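Local coordinates for amidohydrolase 3 domain-containing protein (Pyrococcus horikoshii, PDB 3IGH) that is of unknown specificity but, as a member of the amidohydrolase family, probably hydrolyses carbon-nitrogen bonds other than peptide bonds, at residues 29-34 with 459-464; 58-63 with 468-473. All coordinates share one frame; numbering follows the deposited sequence.

Interaction 1: residues 29-34 with 459-464; sequences GKVIYA and LEPGFK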
# COMPACT_ATOMS: atom_id res chain seq x y z
N GLY A 29 7.23 -15.10 8.74
CA GLY A 29 8.26 -14.10 8.49
C GLY A 29 8.65 -13.25 9.68
O GLY A 29 9.39 -12.28 9.52
N LYS A 30 8.17 -13.59 10.87
CA LYS A 30 8.54 -12.85 12.09
C LYS A 30 9.08 -13.76 13.19
O LYS A 30 8.60 -14.88 13.36
CB LYS A 30 7.36 -12.03 12.62
CG LYS A 30 7.05 -10.78 11.79
CD LYS A 30 6.36 -9.72 12.62
CE LYS A 30 6.29 -8.39 11.88
NZ LYS A 30 5.85 -7.29 12.79
N VAL A 31 10.07 -13.28 13.93
CA VAL A 31 10.62 -13.98 15.09
C VAL A 31 9.61 -13.92 16.24
O VAL A 31 9.10 -12.85 16.57
CB VAL A 31 11.97 -13.36 15.54
CG1 VAL A 31 12.45 -13.98 16.85
CG2 VAL A 31 13.04 -13.51 14.43
N ILE A 32 9.29 -15.07 16.83
CA ILE A 32 8.36 -15.08 17.97
C ILE A 32 8.97 -15.59 19.27
O ILE A 32 8.46 -15.33 20.37
CB ILE A 32 7.04 -15.80 17.64
CG1 ILE A 32 7.28 -17.24 17.20
CG2 ILE A 32 6.30 -15.04 16.55
CD1 ILE A 32 6.05 -18.12 17.33
N TYR A 33 10.08 -16.32 19.14
CA TYR A 33 10.90 -16.72 20.27
C TYR A 33 12.38 -16.67 19.88
O TYR A 33 12.75 -17.09 18.78
CB TYR A 33 10.51 -18.13 20.77
CG TYR A 33 11.39 -18.64 21.89
CD1 TYR A 33 11.21 -18.21 23.20
CD2 TYR A 33 12.41 -19.56 21.63
CE1 TYR A 33 12.03 -18.67 24.23
CE2 TYR A 33 13.23 -20.03 22.65
CZ TYR A 33 13.04 -19.58 23.94
OH TYR A 33 13.85 -20.04 24.95
N ALA A 34 13.20 -16.12 20.77
CA ALA A 34 14.65 -16.15 20.65
C ALA A 34 15.19 -16.59 22.00
O ALA A 34 14.97 -15.91 23.00
CB ALA A 34 15.20 -14.76 20.29
N LEU A 459 17.08 -9.81 15.56
CA LEU A 459 16.37 -11.10 15.47
C LEU A 459 15.73 -11.43 16.82
O LEU A 459 15.73 -12.58 17.28
CB LEU A 459 17.27 -12.22 14.92
CG LEU A 459 17.73 -12.12 13.46
CD1 LEU A 459 18.85 -13.12 13.17
CD2 LEU A 459 16.58 -12.27 12.44
N GLU A 460 15.20 -10.39 17.45
CA GLU A 460 14.45 -10.51 18.70
C GLU A 460 12.97 -10.64 18.34
O GLU A 460 12.60 -10.31 17.21
CB GLU A 460 14.71 -9.27 19.57
CG GLU A 460 16.11 -9.25 20.17
CD GLU A 460 16.53 -7.89 20.70
OE1 GLU A 460 17.73 -7.72 20.99
OE2 GLU A 460 15.67 -6.99 20.83
N PRO A 461 12.13 -11.16 19.27
CA PRO A 461 10.67 -11.23 19.05
C PRO A 461 10.03 -9.92 18.58
O PRO A 461 10.33 -8.85 19.10
CB PRO A 461 10.13 -11.64 20.43
CG PRO A 461 11.24 -12.44 21.02
CD PRO A 461 12.51 -11.76 20.57
N GLY A 462 9.17 -10.02 17.56
CA GLY A 462 8.52 -8.84 16.98
C GLY A 462 9.16 -8.39 15.68
O GLY A 462 8.51 -7.77 14.84
N PHE A 463 10.44 -8.72 15.51
CA PHE A 463 11.18 -8.34 14.30
C PHE A 463 10.93 -9.32 13.16
O PHE A 463 10.67 -10.50 13.40
CB PHE A 463 12.67 -8.23 14.60
CG PHE A 463 13.06 -6.98 15.34
CD1 PHE A 463 12.99 -6.91 16.73
CD2 PHE A 463 13.52 -5.86 14.64
CE1 PHE A 463 13.37 -5.74 17.41
CE2 PHE A 463 13.89 -4.69 15.30
CZ PHE A 463 13.82 -4.63 16.69
N LYS A 464 11.01 -8.82 11.92
CA LYS A 464 10.99 -9.67 10.74
C LYS A 464 12.21 -10.61 10.76
O LYS A 464 13.31 -10.20 11.13
CB LYS A 464 11.01 -8.85 9.45
CG LYS A 464 9.72 -8.08 9.16
CD LYS A 464 9.67 -7.58 7.72
CE LYS A 464 8.34 -6.91 7.42
NZ LYS A 464 8.11 -6.70 5.97
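Val-31 pushes its branched side chain into the bend made by residues 459-464: CB lies 3.5 Å from Glu-460 O, and CG1, anti to the backbone N (chi1 173°), reaches Leu-459 O at 3.6 Å. CG2 approaches Leu-459 CD2. A beta-branched residue suits this place, because its two short branches can lie against Leu-459 while CB stays close to Glu-460 O; Leu-459 O is buried here with no hydrogen-bonding partner in the model. On the backbone, Val-31 N donates to Phe-463 O at 2.9 Å, and Gly-462 N returns a bond to Val-31 O at 3.0 Å. Residues 460-463 form a type II beta turn, and Gly-462 holds the position where a side chain would jam against the preceding carbonyl. Strand 30-35 is one of the two outermost strands of a four-stranded sheet within the chain, and the turn borders it, with a single bridge between Lys-30 and Lys-464. Pro-461, whose ring suits the rigid first corner of the turn, sets CD 4.0 Å from Ala-34 CB, where Ala-34 offers a bare methyl for the ring to pack on. Lys-30 runs out extended, and its NZ makes a weak hydrogen bond to Gly-462 O and a long, weak ion pair with Asp-455.

Interaction 2: residues 58-63 with 468-473; sequences YVMPAF and IILDRD. With SO4 (sulfate ion), chain D; SO4 (sulfate ion), chain T.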
# COMPACT_ATOMS: atom_id res chain seq x y z
N TYR A 58 26.32 -20.22 11.94
CA TYR A 58 26.09 -18.93 12.59
C TYR A 58 25.00 -18.15 11.86
O TYR A 58 24.85 -18.25 10.64
CB TYR A 58 27.39 -18.11 12.67
CG TYR A 58 28.44 -18.74 13.56
CD1 TYR A 58 28.67 -18.25 14.85
CD2 TYR A 58 29.19 -19.84 13.13
CE1 TYR A 58 29.64 -18.84 15.68
CE2 TYR A 58 30.15 -20.43 13.95
CZ TYR A 58 30.37 -19.93 15.22
OH TYR A 58 31.32 -20.51 16.03
N VAL A 59 24.21 -17.39 12.62
CA VAL A 59 23.09 -16.64 12.06
C VAL A 59 23.19 -15.19 12.54
O VAL A 59 23.42 -14.94 13.72
CB VAL A 59 21.71 -17.27 12.46
CG1 VAL A 59 20.52 -16.42 11.96
CG2 VAL A 59 21.57 -18.68 11.91
N MET A 60 23.04 -14.24 11.61
CA MET A 60 23.02 -12.81 11.98
C MET A 60 21.84 -12.13 11.26
O MET A 60 21.35 -12.67 10.26
CB MET A 60 24.37 -12.13 11.66
CG MET A 60 24.76 -12.03 10.19
SD MET A 60 26.26 -11.03 9.83
CE MET A 60 25.55 -9.38 9.71
N PRO A 61 21.38 -10.97 11.77
CA PRO A 61 20.41 -10.21 10.97
C PRO A 61 20.99 -9.89 9.60
O PRO A 61 22.19 -9.65 9.46
CB PRO A 61 20.22 -8.93 11.78
CG PRO A 61 20.55 -9.31 13.18
CD PRO A 61 21.65 -10.31 13.06
N ALA A 62 20.14 -9.91 8.58
CA ALA A 62 20.60 -9.65 7.23
C ALA A 62 21.03 -8.19 7.08
O ALA A 62 20.66 -7.33 7.89
CB ALA A 62 19.52 -10.02 6.22
N PHE A 63 21.87 -7.91 6.08
CA PHE A 63 22.28 -6.54 5.82
C PHE A 63 21.09 -5.71 5.31
O PHE A 63 20.17 -6.23 4.66
CB PHE A 63 23.45 -6.49 4.83
CG PHE A 63 24.75 -7.01 5.40
CD1 PHE A 63 25.54 -6.19 6.21
CD2 PHE A 63 25.18 -8.30 5.13
CE1 PHE A 63 26.75 -6.66 6.74
CE2 PHE A 63 26.39 -8.78 5.65
CZ PHE A 63 27.17 -7.96 6.46
N ILE A 468 20.83 -14.12 7.68
CA ILE A 468 21.73 -14.84 6.80
C ILE A 468 22.45 -15.91 7.61
O ILE A 468 22.69 -15.74 8.81
CB ILE A 468 22.72 -13.90 6.04
CG1 ILE A 468 23.51 -13.00 7.00
CG2 ILE A 468 21.97 -13.03 5.04
CD1 ILE A 468 24.41 -11.97 6.28
N ILE A 469 22.75 -17.03 6.95
CA ILE A 469 23.41 -18.16 7.61
C ILE A 469 24.87 -18.18 7.18
O ILE A 469 25.18 -18.16 5.98
CB ILE A 469 22.68 -19.50 7.29
CG1 ILE A 469 21.22 -19.44 7.77
CG2 ILE A 469 23.40 -20.69 7.96
CD1 ILE A 469 20.41 -20.72 7.57
N LEU A 470 25.77 -18.21 8.16
CA LEU A 470 27.20 -18.19 7.88
C LEU A 470 27.90 -19.44 8.42
O LEU A 470 27.43 -20.05 9.39
CB LEU A 470 27.84 -16.91 8.44
CG LEU A 470 27.20 -15.57 8.04
CD1 LEU A 470 27.82 -14.43 8.82
CD2 LEU A 470 27.30 -15.30 6.54
N ASP A 471 29.02 -19.81 7.80
CA ASP A 471 29.82 -20.95 8.26
C ASP A 471 30.62 -20.60 9.51
O ASP A 471 30.93 -21.47 10.33
CB ASP A 471 30.77 -21.44 7.17
CG ASP A 471 30.07 -22.25 6.10
OD1 ASP A 471 28.97 -22.79 6.36
OD2 ASP A 471 30.64 -22.37 4.99
N ARG A 472 30.96 -19.32 9.65
CA ARG A 472 31.81 -18.85 10.73
C ARG A 472 31.23 -17.63 11.45
O ARG A 472 30.34 -16.95 10.92
CB ARG A 472 33.19 -18.50 10.19
CG ARG A 472 34.00 -19.68 9.66
CD ARG A 472 35.12 -19.20 8.75
NE ARG A 472 34.60 -18.52 7.57
CZ ARG A 472 35.36 -17.98 6.62
NH1 ARG A 472 36.68 -18.02 6.72
NH2 ARG A 472 34.80 -17.38 5.58
N ASP A 473 31.75 -17.38 12.65
CA ASP A 473 31.43 -16.22 13.48
C ASP A 473 31.85 -14.95 12.73
O ASP A 473 33.05 -14.72 12.56
CB ASP A 473 32.20 -16.37 14.80
CG ASP A 473 31.96 -15.22 15.80
OD1 ASP A 473 32.52 -15.31 16.91
OD2 ASP A 473 31.22 -14.25 15.50
S SO4 D . 31.16 -17.56 5.76
O1 SO4 D . 30.04 -18.49 5.64
O2 SO4 D . 32.14 -17.84 4.72
O3 SO4 D . 30.67 -16.20 5.57
O4 SO4 D . 31.76 -17.68 7.09
S SO4 T . 39.34 -18.32 4.28
O1 SO4 T . 38.39 -19.37 4.64
O2 SO4 T . 38.94 -17.73 3.01
O3 SO4 T . 39.35 -17.30 5.32
O4 SO4 T . 40.67 -18.90 4.15
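Tyr-58 starts its contact at CB, which lies 3.6 Å from Arg-472 O and also approaches Leu-470 CB. CG is anti to the carbonyl carbon (chi1 -65°), and beyond it CD2 comes to 3.4 Å from Arg-472 C. Asp-473 N sits over the centre of the same ring, while CE1 meets Asp-473 CB at 3.7 Å in a CH-pi contact over the face. CE2 lies near Asp-473 N and Asp-471 O, and CZ near Asp-473 N and CB. A flat aromatic suits a place where the chain turns back across it after the strand. An alanine here would probably leave the Arg-472 to Asp-473 peptide without its aromatic cover and open a gap beside it.

The backbones of strands 58-61 and 468-470 pair antiparallel: Tyr-58 with Leu-470 and Met-60 with Ile-468 are hydrogen-bonded pairs, Val-59 with Ile-469 the non-hydrogen-bonded pair between them. Met-60 and Ile-468 lie side by side, CG to CG1 3.6 Å; the flexible thioether bends at chi3 (-86°), placing CE over one face of the Phe-63 ring, toward its rim, and SD touches Leu-470 CD1. Ile-468 CD1 in turn reaches Phe-63 CE2 at 3.8 Å.

Past the strand, a sulfate, probably from the crystallisation liquor, accepts bonds from Asp-471 N (to O1, 2.7 Å) and from Arg-472 NE and NH2. Arg-472 NH2 also donates to His-481 O of the C-terminal histidine tag, and a second sulfate meets NH1. The guanidinium and backbone N-H probably stabilise the sulfate charge, but tag histidines also bind the ions, so the natural protein need not use this site.

Overall arrangement
From the N terminus, the chain first passes through the small sheet that includes strands 3-7, 23-27 and 30-35, then enters strand 58-68. After some four hundred residues, which include the strands and helices of the amidohydrolase TIM-barrel region, it comes back past helix 436-450. Its loop at 459-464 closes on residues 29-34 in interaction 1, and strand 467-470 then pairs with strand 58-68 in interaction 2. Because the segments alternate along the chain, the two closures cross. Their centres are about 16 Å apart, and Leu-459 CD1 packs against Val-59, Met-60 and Pro-61. The C-terminal segment is thereby tied both to the N-terminal sheet and to strand 58-68, which also pairs with strand 202-210.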